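Local coordinates for protein catalase (Pseudomonas syringae, PDB 1M7S) that decomposes hydrogen peroxide into water and oxygen at a heme iron, protecting the cell from the oxidant's toxic effects, at residues 52-60 with 234-245; 178-189 with 211-222. All blocks are in the same frame, centred on the assembly; numbering follows the deposited sequence.

Contact 1. Residues 52-60 with 234-245. With HEM (protoporphyrin IX containing Fe), chain E.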
loop_
_atom_site.group_PDB
_atom_site.type_symbol
_atom_site.label_atom_id
_atom_site.label_comp_id
_atom_site.label_asym_id
_atom_site.label_seq_id
_atom_site.Cartn_x
_atom_site.Cartn_y
_atom_site.Cartn_z
ATOM N N HIS A 52 11.893 0.713 -17.627
ATOM C CA HIS A 52 11.067 1.476 -18.614
ATOM C C HIS A 52 10.169 2.489 -17.898
ATOM O O HIS A 52 9.089 2.871 -18.334
ATOM C CB HIS A 52 10.236 0.504 -19.456
ATOM C CG HIS A 52 11.021 -0.464 -20.309
ATOM N ND1 HIS A 52 11.158 -0.253 -21.642
ATOM C CD2 HIS A 52 11.678 -1.626 -20.046
ATOM C CE1 HIS A 52 11.879 -1.246 -22.187
ATOM N NE2 HIS A 52 12.193 -2.089 -21.202
ATOM N N ALA A 53 10.689 3.173 -16.848
ATOM C CA ALA A 53 9.905 4.169 -16.145
ATOM C C ALA A 53 9.680 5.423 -16.986
ATOM O O ALA A 53 8.644 6.074 -16.822
ATOM C CB ALA A 53 10.676 4.562 -14.869
ATOM N N ARG A 54 10.611 5.806 -17.845
ATOM C CA ARG A 54 10.528 6.989 -18.690
ATOM C C ARG A 54 9.737 6.614 -19.982
ATOM O O ARG A 54 10.297 5.818 -20.762
ATOM C CB ARG A 54 11.953 7.416 -19.088
ATOM C CG ARG A 54 12.068 8.588 -20.033
ATOM C CD ARG A 54 11.398 9.814 -19.429
ATOM N NE ARG A 54 12.048 11.060 -19.726
ATOM C CZ ARG A 54 11.539 12.241 -19.987
ATOM N NH1 ARG A 54 12.405 13.226 -20.168
ATOM N NH2 ARG A 54 10.233 12.440 -20.126
ATOM N N GLY A 55 8.524 7.138 -20.132
ATOM C CA GLY A 55 7.772 6.617 -21.319
ATOM C C GLY A 55 6.812 7.681 -21.877
ATOM O O GLY A 55 6.617 8.733 -21.288
ATOM N N THR A 56 6.299 7.388 -23.076
ATOM C CA THR A 56 5.373 8.237 -23.803
ATOM C C THR A 56 4.231 7.361 -24.365
ATOM O O THR A 56 4.621 6.426 -25.059
ATOM C CB THR A 56 6.046 8.885 -25.036
ATOM O OG1 THR A 56 7.288 9.506 -24.671
ATOM C CG2 THR A 56 5.129 9.944 -25.642
ATOM N N GLY A 57 2.974 7.751 -24.145
ATOM C CA GLY A 57 1.870 6.915 -24.610
ATOM C C GLY A 57 1.058 7.706 -25.623
ATOM O O GLY A 57 1.006 8.933 -25.615
ATOM N N VAL A 58 0.586 6.957 -26.623
ATOM C CA VAL A 58 -0.255 7.487 -27.682
ATOM C C VAL A 58 -1.254 6.381 -28.068
ATOM O O VAL A 58 -1.198 5.240 -27.629
ATOM C CB VAL A 58 0.541 7.863 -28.931
ATOM C CG1 VAL A 58 1.530 9.063 -28.770
ATOM C CG2 VAL A 58 1.365 6.674 -29.397
ATOM N N LYS A 59 -2.243 6.788 -28.881
ATOM C CA LYS A 59 -3.304 5.845 -29.247
ATOM C C LYS A 59 -3.429 5.753 -30.754
ATOM O O LYS A 59 -3.021 6.684 -31.425
ATOM C CB LYS A 59 -4.610 6.385 -28.639
ATOM C CG LYS A 59 -4.734 6.071 -27.167
ATOM C CD LYS A 59 -6.043 6.447 -26.526
ATOM C CE LYS A 59 -6.137 7.944 -26.278
ATOM N NZ LYS A 59 -7.305 8.215 -25.357
ATOM N N GLY A 60 -3.957 4.662 -31.286
ATOM C CA GLY A 60 -4.073 4.623 -32.781
ATOM C C GLY A 60 -4.946 3.361 -33.082
ATOM O O GLY A 60 -5.807 2.988 -32.302
ATOM N N TYR A 234 15.818 17.537 -22.829
ATOM C CA TYR A 234 15.943 16.234 -22.161
ATOM C C TYR A 234 14.723 15.400 -22.479
ATOM O O TYR A 234 14.604 14.272 -22.024
ATOM C CB TYR A 234 16.176 16.445 -20.652
ATOM C CG TYR A 234 14.975 16.987 -19.920
ATOM C CD1 TYR A 234 14.094 16.128 -19.293
ATOM C CD2 TYR A 234 14.710 18.352 -19.891
ATOM C CE1 TYR A 234 12.958 16.598 -18.642
ATOM C CE2 TYR A 234 13.562 18.839 -19.277
ATOM C CZ TYR A 234 12.720 17.953 -18.645
ATOM O OH TYR A 234 11.586 18.445 -18.021
ATOM N N SER A 235 13.794 15.884 -23.335
ATOM C CA SER A 235 12.593 15.095 -23.676
ATOM C C SER A 235 12.429 15.102 -25.204
ATOM O O SER A 235 11.303 15.214 -25.684
ATOM C CB SER A 235 11.307 15.672 -23.082
ATOM O OG SER A 235 11.298 15.625 -21.649
ATOM N N HIS A 236 13.520 14.769 -25.897
ATOM C CA HIS A 236 13.473 14.883 -27.367
ATOM C C HIS A 236 12.571 13.834 -28.018
ATOM O O HIS A 236 11.869 14.194 -28.996
ATOM C CB HIS A 236 14.835 14.918 -27.996
ATOM C CG HIS A 236 15.503 13.633 -28.314
ATOM N ND1 HIS A 236 16.008 12.809 -27.322
ATOM C CD2 HIS A 236 15.725 12.986 -29.477
ATOM C CE1 HIS A 236 16.538 11.720 -27.849
ATOM N NE2 HIS A 236 16.375 11.811 -29.161
ATOM N N LEU A 237 12.491 12.660 -27.437
ATOM C CA LEU A 237 11.636 11.638 -28.050
ATOM C C LEU A 237 10.181 11.965 -27.764
ATOM O O LEU A 237 9.372 11.800 -28.681
ATOM C CB LEU A 237 11.979 10.249 -27.487
ATOM C CG LEU A 237 13.461 9.860 -27.735
ATOM C CD1 LEU A 237 13.753 8.523 -27.010
ATOM C CD2 LEU A 237 13.799 9.694 -29.200
ATOM N N THR A 238 9.846 12.421 -26.552
ATOM C CA THR A 238 8.426 12.749 -26.295
ATOM C C THR A 238 7.982 13.922 -27.175
ATOM O O THR A 238 6.862 13.972 -27.755
ATOM C CB THR A 238 8.190 13.078 -24.807
ATOM O OG1 THR A 238 8.407 11.892 -24.004
ATOM C CG2 THR A 238 6.753 13.520 -24.560
ATOM N N ASN A 239 8.834 14.936 -27.226
ATOM C CA ASN A 239 8.509 16.130 -28.015
ATOM C C ASN A 239 8.287 15.799 -29.486
ATOM O O ASN A 239 7.355 16.331 -30.110
ATOM C CB ASN A 239 9.676 17.128 -27.921
ATOM C CG ASN A 239 9.390 18.156 -26.834
ATOM O OD1 ASN A 239 8.288 18.742 -26.873
ATOM N ND2 ASN A 239 10.375 18.332 -25.977
ATOM N N ASP A 240 9.185 15.019 -30.068
ATOM C CA ASP A 240 9.108 14.591 -31.461
ATOM C C ASP A 240 7.800 13.856 -31.764
ATOM O O ASP A 240 7.169 14.097 -32.800
ATOM C CB ASP A 240 10.271 13.659 -31.800
ATOM C CG ASP A 240 10.143 13.051 -33.206
ATOM O OD1 ASP A 240 9.743 11.863 -33.305
ATOM O OD2 ASP A 240 10.445 13.773 -34.167
ATOM N N LEU A 241 7.385 12.957 -30.879
ATOM C CA LEU A 241 6.190 12.155 -31.106
ATOM C C LEU A 241 4.925 12.942 -30.883
ATOM O O LEU A 241 4.032 12.915 -31.753
ATOM C CB LEU A 241 6.199 10.875 -30.270
ATOM C CG LEU A 241 4.985 9.949 -30.397
ATOM C CD1 LEU A 241 4.859 9.513 -31.873
ATOM C CD2 LEU A 241 5.151 8.739 -29.483
ATOM N N VAL A 242 4.801 13.624 -29.731
ATOM C CA VAL A 242 3.600 14.384 -29.422
ATOM C C VAL A 242 3.433 15.506 -30.457
ATOM O O VAL A 242 2.334 15.666 -31.003
ATOM C CB VAL A 242 3.648 14.903 -27.980
ATOM C CG1 VAL A 242 2.513 15.896 -27.713
ATOM C CG2 VAL A 242 3.721 13.708 -27.022
ATOM N N GLY A 243 4.526 16.126 -30.833
ATOM C CA GLY A 243 4.626 17.137 -31.858
ATOM C C GLY A 243 4.080 16.686 -33.208
ATOM O O GLY A 243 3.243 17.401 -33.801
ATOM N N ALA A 244 4.561 15.535 -33.686
ATOM C CA ALA A 244 4.133 14.992 -34.974
ATOM C C ALA A 244 2.648 14.737 -34.980
ATOM O O ALA A 244 1.958 15.094 -35.943
ATOM C CB ALA A 244 4.897 13.701 -35.248
ATOM N N ILE A 245 2.115 14.140 -33.889
ATOM C CA ILE A 245 0.706 13.853 -33.836
ATOM C C ILE A 245 -0.085 15.159 -33.823
ATOM O O ILE A 245 -1.040 15.248 -34.605
ATOM C CB ILE A 245 0.329 12.945 -32.673
ATOM C CG1 ILE A 245 1.004 11.579 -32.958
ATOM C CG2 ILE A 245 -1.180 12.847 -32.525
ATOM C CD1 ILE A 245 0.850 10.602 -31.798
HETATM C CHA HEM E . 8.699 -3.339 -18.636
HETATM C CHB HEM E . 10.311 -4.957 -22.904
HETATM C CHC HEM E . 12.647 -8.537 -20.650
HETATM C CHD HEM E . 10.239 -7.498 -16.555
HETATM C C1A HEM E . 8.952 -3.474 -19.981
HETATM C C2A HEM E . 8.473 -2.533 -21.022
HETATM C C3A HEM E . 8.918 -2.979 -22.195
HETATM C C4A HEM E . 9.696 -4.179 -21.939
HETATM C CMA HEM E . 8.686 -2.404 -23.599
HETATM C CAA HEM E . 7.604 -1.311 -20.679
HETATM C CBA HEM E . 6.077 -1.499 -20.967
HETATM C CGA HEM E . 5.366 -0.133 -20.770
HETATM O O1A HEM E . 4.598 -0.122 -19.777
HETATM O O2A HEM E . 5.646 0.690 -21.663
HETATM C C1B HEM E . 11.057 -6.082 -22.679
HETATM C C2B HEM E . 11.643 -6.934 -23.706
HETATM C C3B HEM E . 12.307 -7.924 -23.074
HETATM C C4B HEM E . 12.137 -7.724 -21.662
HETATM C CMB HEM E . 11.508 -6.662 -25.211
HETATM C CAB HEM E . 13.135 -9.086 -23.624
HETATM C CBB HEM E . 12.955 -9.617 -24.817
HETATM C C1C HEM E . 12.108 -8.619 -19.392
HETATM C C2C HEM E . 12.263 -9.740 -18.494
HETATM C C3C HEM E . 11.579 -9.469 -17.375
HETATM C C4C HEM E . 11.021 -8.142 -17.529
HETATM C CMC HEM E . 13.021 -11.059 -18.805
HETATM C CAC HEM E . 11.375 -10.301 -16.093
HETATM C CBC HEM E . 11.194 -11.634 -16.088
HETATM C C1D HEM E . 9.677 -6.233 -16.767
HETATM C C2D HEM E . 8.944 -5.486 -15.759
HETATM C C3D HEM E . 8.519 -4.351 -16.318
HETATM C C4D HEM E . 8.972 -4.350 -17.692
HETATM C CMD HEM E . 8.768 -6.007 -14.322
HETATM C CAD HEM E . 7.680 -3.212 -15.671
HETATM C CBD HEM E . 6.165 -3.427 -16.030
HETATM C CGD HEM E . 5.223 -2.494 -15.293
HETATM O O1D HEM E . 4.093 -2.283 -15.857
HETATM O O2D HEM E . 5.505 -1.979 -14.183
HETATM N NA HEM E . 9.729 -4.420 -20.585
HETATM N NB HEM E . 11.353 -6.597 -21.433
HETATM N NC HEM E . 11.368 -7.637 -18.769
HETATM N ND HEM E . 9.626 -5.525 -17.951
HETATM FE FE HEM E . 10.465 -6.086 -19.690
HETATM O O HOH W 1 12.772 -5.081 -19.787
HETATM O O HOH W 2 7.616 11.403 -21.148
HETATM O O HOH W 3 9.102 14.573 -20.588
#
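The guanidinium group of Arg54 meets Ser235 near its edge: NH1 donates to Ser235 OG over 3.0 Å, with the hydroxyl slightly tilted from the guanidinium plane, and the Tyr234 ring stands obliquely beside the same nitrogen. The second flat group is the imidazole of His52, which lies over the heme; HEM C2A sits 3.3 Å from the plane of one face, near its centre. Both groups lie just before strand 55-60 of the catalase beta barrel, which has helix 236-245 packed along it, the axes 8.7 Å apart and 11° from parallel. His52, predicted to be catalytic, has ND1 hydrogen-bonded to Ser90 OG and NE2 in a weak hydrogen bond to water 1, which is bound to the iron at 2.5 Å.

Arg54 leaves its backbone with CG anti to N (chi1 177°) and then bends at chi2 (58°), which carries the guanidinium to the helix start. NE is tied to Ser98 O, so the group is gripped by both the helix start and a loop. Further along, Thr56 OG1 and Thr238 OG1 come within 2.7 Å of each other. Water 2 donates to Thr238 OG1 and to Gly55 O, and Glu100 OE1 is also hydrogen-bonded to Thr238 OG1, so this buried hydroxyl has several polar neighbours. Thr56 turns its other branch, CG2, toward Leu241 CD2, and polar pairing gives way to apolar packing. Val58 and Leu241 reach tip to tip, CG1 to CD2, and the same Val58 CG1 presses tightly on Ile245 CD1 at 3.5 Å.

Contact 2. Residues 178-189 with 211-222; sequences NEGTPAGYRFMD and HWKSLQGIKNLD
A lone antiparallel beta bridge joins the loop 178-189 to the segment 211-222, with Pro182 and Asn220 as a non-hydrogen-bonded pair. Beside it, Leu221 N donates to Thr181 O (2.8 Å) and Ala183 N to Lys219 O. The Thr181 hydroxyl adds a bond to Leu221 O, while Asn220 ND2 reaches Glu179 OE1 weakly. Lys219 N is held by Phe187 O, and the two side chains run alongside each other, placing Lys219 CE over a face of the Phe187 ring, 4.1 Å from its centroid, in a CH-pi contact.

Here segment 211-222 is leaving barrel strand 205-214, and an ST turn marks the exit: the hydroxyl of Ser214, swung opposite its own N (chi1 178°) beside the carbonyl carbon, accepts from Gln216 N. Gln216 NE2 donates to a lone pair of Arg186 O, straight (174°) and in the carbonyl plane; its OE1 is taken by Lys252 N.

Asp189 ties the loop to the strand. Asp189 OD1 accepts from Ser214 N at 2.8 Å. Asp189 OD2 accepts from His211 NE2 at 2.7 Å in a His-carboxylate bond that lies in the imidazole plane but meets the carboxylate from 57° above its plane. His211 ND1 is hydrogen-bonded to Glu284 OE2.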
loop_
_atom_site.group_PDB
_atom_site.type_symbol
_atom_site.label_atom_id
_atom_site.label_comp_id
_atom_site.label_asym_id
_atom_site.label_seq_id
_atom_site.Cartn_x
_atom_site.Cartn_y
_atom_site.Cartn_z
ATOM N N ASN A 178 25.030 3.365 -32.933
ATOM C CA ASN A 178 24.092 4.482 -32.914
ATOM C C ASN A 178 22.622 4.110 -32.837
ATOM O O ASN A 178 21.818 4.952 -32.416
ATOM C CB ASN A 178 24.293 5.389 -34.145
ATOM C CG ASN A 178 25.660 6.035 -34.127
ATOM O OD1 ASN A 178 26.195 6.271 -33.059
ATOM N ND2 ASN A 178 26.294 6.315 -35.267
ATOM N N GLU A 179 22.249 2.830 -32.869
ATOM C CA GLU A 179 20.877 2.378 -32.630
ATOM C C GLU A 179 20.497 2.585 -31.168
ATOM O O GLU A 179 19.341 2.636 -30.752
ATOM C CB GLU A 179 20.748 0.879 -32.937
ATOM C CG GLU A 179 21.092 0.526 -34.377
ATOM C CD GLU A 179 20.071 1.008 -35.379
ATOM O OE1 GLU A 179 18.995 1.542 -35.027
ATOM O OE2 GLU A 179 20.319 0.867 -36.605
ATOM N N GLY A 180 21.512 2.685 -30.313
ATOM C CA GLY A 180 21.324 2.992 -28.893
ATOM C C GLY A 180 20.833 4.409 -28.649
ATOM O O GLY A 180 20.266 4.718 -27.570
ATOM N N THR A 181 20.896 5.330 -29.628
ATOM C CA THR A 181 20.371 6.683 -29.449
ATOM C C THR A 181 19.562 7.153 -30.663
ATOM O O THR A 181 20.040 7.886 -31.549
ATOM C CB THR A 181 21.527 7.678 -29.228
ATOM O OG1 THR A 181 22.498 7.485 -30.296
ATOM C CG2 THR A 181 22.299 7.488 -27.933
ATOM N N PRO A 182 18.304 6.787 -30.723
ATOM C CA PRO A 182 17.363 7.134 -31.790
ATOM C C PRO A 182 17.054 8.624 -31.868
ATOM O O PRO A 182 16.997 9.322 -30.836
ATOM C CB PRO A 182 16.038 6.379 -31.504
ATOM C CG PRO A 182 16.520 5.309 -30.532
ATOM C CD PRO A 182 17.640 5.926 -29.722
ATOM N N ALA A 183 16.726 9.102 -33.064
ATOM C CA ALA A 183 16.323 10.521 -33.210
ATOM C C ALA A 183 14.844 10.696 -32.860
ATOM O O ALA A 183 14.422 11.829 -32.504
ATOM C CB ALA A 183 16.573 10.997 -34.626
ATOM N N GLY A 184 14.077 9.613 -32.904
ATOM C CA GLY A 184 12.666 9.711 -32.528
ATOM C C GLY A 184 12.081 8.299 -32.453
ATOM O O GLY A 184 12.497 7.423 -33.226
ATOM N N TYR A 185 11.030 8.132 -31.713
ATOM C CA TYR A 185 10.338 6.828 -31.638
ATOM C C TYR A 185 9.691 6.498 -32.997
ATOM O O TYR A 185 9.583 5.320 -33.376
ATOM C CB TYR A 185 9.252 6.834 -30.582
ATOM C CG TYR A 185 9.756 6.873 -29.148
ATOM C CD1 TYR A 185 10.691 5.933 -28.715
ATOM C CD2 TYR A 185 9.184 7.783 -28.273
ATOM C CE1 TYR A 185 11.111 5.935 -27.395
ATOM C CE2 TYR A 185 9.576 7.774 -26.932
ATOM C CZ TYR A 185 10.527 6.867 -26.535
ATOM O OH TYR A 185 10.936 6.892 -25.209
ATOM N N ARG A 186 9.384 7.555 -33.752
ATOM C CA ARG A 186 8.832 7.388 -35.090
ATOM C C ARG A 186 9.880 6.849 -36.065
ATOM O O ARG A 186 9.498 6.344 -37.116
ATOM C CB ARG A 186 8.412 8.771 -35.697
ATOM C CG ARG A 186 7.328 9.449 -34.870
ATOM C CD ARG A 186 6.821 10.712 -35.642
ATOM N NE ARG A 186 7.875 11.727 -35.626
ATOM C CZ ARG A 186 8.027 12.625 -36.583
ATOM N NH1 ARG A 186 7.177 12.549 -37.624
ATOM N NH2 ARG A 186 8.970 13.560 -36.523
ATOM N N PHE A 187 11.151 6.942 -35.779
ATOM C CA PHE A 187 12.256 6.537 -36.607
ATOM C C PHE A 187 12.985 5.305 -36.063
ATOM O O PHE A 187 14.195 5.229 -36.181
ATOM C CB PHE A 187 13.228 7.725 -36.792
ATOM C CG PHE A 187 12.472 8.936 -37.293
ATOM C CD1 PHE A 187 12.276 10.015 -36.440
ATOM C CD2 PHE A 187 11.950 8.986 -38.565
ATOM C CE1 PHE A 187 11.581 11.140 -36.844
ATOM C CE2 PHE A 187 11.234 10.105 -38.993
ATOM C CZ PHE A 187 11.039 11.182 -38.140
ATOM N N MET A 188 12.224 4.395 -35.498
ATOM C CA MET A 188 12.777 3.135 -35.039
ATOM C C MET A 188 11.815 2.002 -35.424
ATOM O O MET A 188 10.596 2.198 -35.429
ATOM C CB MET A 188 13.035 3.013 -33.541
ATOM C CG MET A 188 11.874 2.966 -32.582
ATOM S SD MET A 188 12.467 3.142 -30.852
ATOM C CE MET A 188 10.984 2.425 -30.105
ATOM N N ASP A 189 12.383 0.813 -35.524
ATOM C CA ASP A 189 11.518 -0.348 -35.731
ATOM C C ASP A 189 11.118 -0.896 -34.363
ATOM O O ASP A 189 11.581 -0.435 -33.337
ATOM C CB ASP A 189 12.251 -1.446 -36.503
ATOM C CG ASP A 189 12.339 -1.263 -37.997
ATOM O OD1 ASP A 189 11.847 -0.264 -38.550
ATOM O OD2 ASP A 189 12.934 -2.182 -38.643
ATOM N N HIS A 211 7.724 -8.171 -36.160
ATOM C CA HIS A 211 8.566 -7.051 -36.520
ATOM C C HIS A 211 7.707 -5.878 -37.004
ATOM O O HIS A 211 7.016 -6.047 -38.031
ATOM C CB HIS A 211 9.544 -7.467 -37.641
ATOM C CG HIS A 211 10.380 -6.369 -38.246
ATOM N ND1 HIS A 211 10.609 -6.293 -39.615
ATOM C CD2 HIS A 211 11.021 -5.308 -37.712
ATOM C CE1 HIS A 211 11.357 -5.219 -39.864
ATOM N NE2 HIS A 211 11.640 -4.598 -38.735
ATOM N N TRP A 212 7.848 -4.770 -36.294
ATOM C CA TRP A 212 7.172 -3.545 -36.735
ATOM C C TRP A 212 8.183 -2.793 -37.592
ATOM O O TRP A 212 9.210 -2.319 -37.093
ATOM C CB TRP A 212 6.781 -2.629 -35.579
ATOM C CG TRP A 212 5.718 -3.059 -34.659
ATOM C CD1 TRP A 212 5.897 -3.398 -33.335
ATOM C CD2 TRP A 212 4.298 -3.148 -34.891
ATOM N NE1 TRP A 212 4.700 -3.697 -32.765
ATOM C CE2 TRP A 212 3.688 -3.536 -33.692
ATOM C CE3 TRP A 212 3.492 -2.923 -36.015
ATOM C CZ2 TRP A 212 2.320 -3.714 -33.531
ATOM C CZ3 TRP A 212 2.127 -3.107 -35.869
ATOM C CH2 TRP A 212 1.514 -3.514 -34.647
ATOM N N LYS A 213 7.901 -2.657 -38.895
ATOM C CA LYS A 213 8.800 -1.951 -39.792
ATOM C C LYS A 213 8.369 -0.495 -39.924
ATOM O O LYS A 213 7.244 -0.221 -40.374
ATOM C CB LYS A 213 8.859 -2.583 -41.198
ATOM C CG LYS A 213 9.834 -1.820 -42.096
ATOM C CD LYS A 213 10.379 -2.682 -43.214
ATOM C CE LYS A 213 11.281 -1.793 -44.092
ATOM N NZ LYS A 213 12.652 -1.693 -43.504
ATOM N N SER A 214 9.249 0.413 -39.479
ATOM C CA SER A 214 8.929 1.830 -39.571
ATOM C C SER A 214 8.753 2.329 -41.013
ATOM O O SER A 214 9.637 2.129 -41.846
ATOM C CB SER A 214 10.072 2.678 -38.968
ATOM O OG SER A 214 9.690 4.054 -39.137
ATOM N N LEU A 215 7.620 2.951 -41.278
ATOM C CA LEU A 215 7.331 3.518 -42.593
ATOM C C LEU A 215 7.905 4.918 -42.690
ATOM O O LEU A 215 7.904 5.500 -43.772
ATOM C CB LEU A 215 5.842 3.466 -42.956
ATOM C CG LEU A 215 5.291 2.005 -42.920
ATOM C CD1 LEU A 215 3.844 1.986 -43.391
ATOM C CD2 LEU A 215 6.138 1.056 -43.742
ATOM N N GLN A 216 8.536 5.431 -41.611
ATOM C CA GLN A 216 9.215 6.724 -41.667
ATOM C C GLN A 216 10.702 6.513 -41.877
ATOM O O GLN A 216 11.455 7.471 -42.034
ATOM C CB GLN A 216 8.994 7.485 -40.355
ATOM C CG GLN A 216 7.569 7.860 -40.076
ATOM C CD GLN A 216 6.632 6.720 -39.807
ATOM O OE1 GLN A 216 5.641 6.531 -40.528
ATOM N NE2 GLN A 216 6.898 5.946 -38.756
ATOM N N GLY A 217 11.165 5.261 -41.790
ATOM C CA GLY A 217 12.576 4.955 -41.932
ATOM C C GLY A 217 13.226 4.962 -40.526
ATOM O O GLY A 217 12.568 5.234 -39.518
ATOM N N ILE A 218 14.489 4.605 -40.530
ATOM C CA ILE A 218 15.337 4.572 -39.349
ATOM C C ILE A 218 16.232 5.806 -39.308
ATOM O O ILE A 218 16.991 6.094 -40.247
ATOM C CB ILE A 218 16.295 3.354 -39.367
ATOM C CG1 ILE A 218 15.519 2.048 -39.475
ATOM C CG2 ILE A 218 17.200 3.328 -38.126
ATOM C CD1 ILE A 218 14.308 1.928 -38.593
ATOM N N LYS A 219 16.193 6.508 -38.163
ATOM C CA LYS A 219 17.059 7.674 -38.024
ATOM C C LYS A 219 17.648 7.657 -36.610
ATOM O O LYS A 219 16.902 7.766 -35.649
ATOM C CB LYS A 219 16.207 8.927 -38.169
ATOM C CG LYS A 219 16.826 10.137 -38.837
ATOM C CD LYS A 219 15.739 11.043 -39.433
ATOM C CE LYS A 219 14.848 10.253 -40.384
ATOM N NZ LYS A 219 13.852 11.110 -41.096
ATOM N N ASN A 220 18.956 7.628 -36.514
ATOM C CA ASN A 220 19.662 7.657 -35.246
ATOM C C ASN A 220 20.580 8.876 -35.153
ATOM O O ASN A 220 21.042 9.469 -36.144
ATOM C CB ASN A 220 20.551 6.378 -35.193
ATOM C CG ASN A 220 19.691 5.131 -35.204
ATOM O OD1 ASN A 220 18.677 5.076 -34.510
ATOM N ND2 ASN A 220 20.063 4.121 -35.964
ATOM N N LEU A 221 20.924 9.203 -33.907
ATOM C CA LEU A 221 21.850 10.280 -33.617
ATOM C C LEU A 221 23.230 9.674 -33.390
ATOM O O LEU A 221 23.294 8.591 -32.808
ATOM C CB LEU A 221 21.442 11.001 -32.310
ATOM C CG LEU A 221 20.060 11.606 -32.312
ATOM C CD1 LEU A 221 19.685 12.110 -30.912
ATOM C CD2 LEU A 221 19.920 12.759 -33.313
ATOM N N ASP A 222 24.290 10.361 -33.803
ATOM C CA ASP A 222 25.634 9.859 -33.477
ATOM C C ASP A 222 26.024 10.592 -32.206
ATOM O O ASP A 222 25.297 11.463 -31.706
ATOM C CB ASP A 222 26.571 9.945 -34.673
ATOM C CG ASP A 222 26.879 11.360 -35.090
ATOM O OD1 ASP A 222 27.379 11.510 -36.233
ATOM O OD2 ASP A 222 26.686 12.325 -34.319
HETATM O O HOH W 4 16.074 4.329 -34.543
HETATM O O HOH W 5 12.009 1.309 -41.350
HETATM O O HOH W 6 13.782 -2.272 -41.025
#

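Contact 1 and contact 2 illustrate how one barrel can be tied to its surroundings at neighbouring points: their centres are 13 Å apart and both reach the same antiparallel sheet, through strands 55-64 and 205-214. In chain order the segments run 52-60, 178-189, 211-222 and 234-245, so the inner pair is enclosed by the outer one. They also touch directly. Asp240 OD2, on helix 236-246, forms a salt bridge of 2.8 Å with Arg186 NH2, and His236 NE2 probably hydrogen-bonds to Pro182 O. One helix therefore packs on a barrel strand and also holds the loop before strand 190-191, joining parts of the catalase domain that are far apart in sequence.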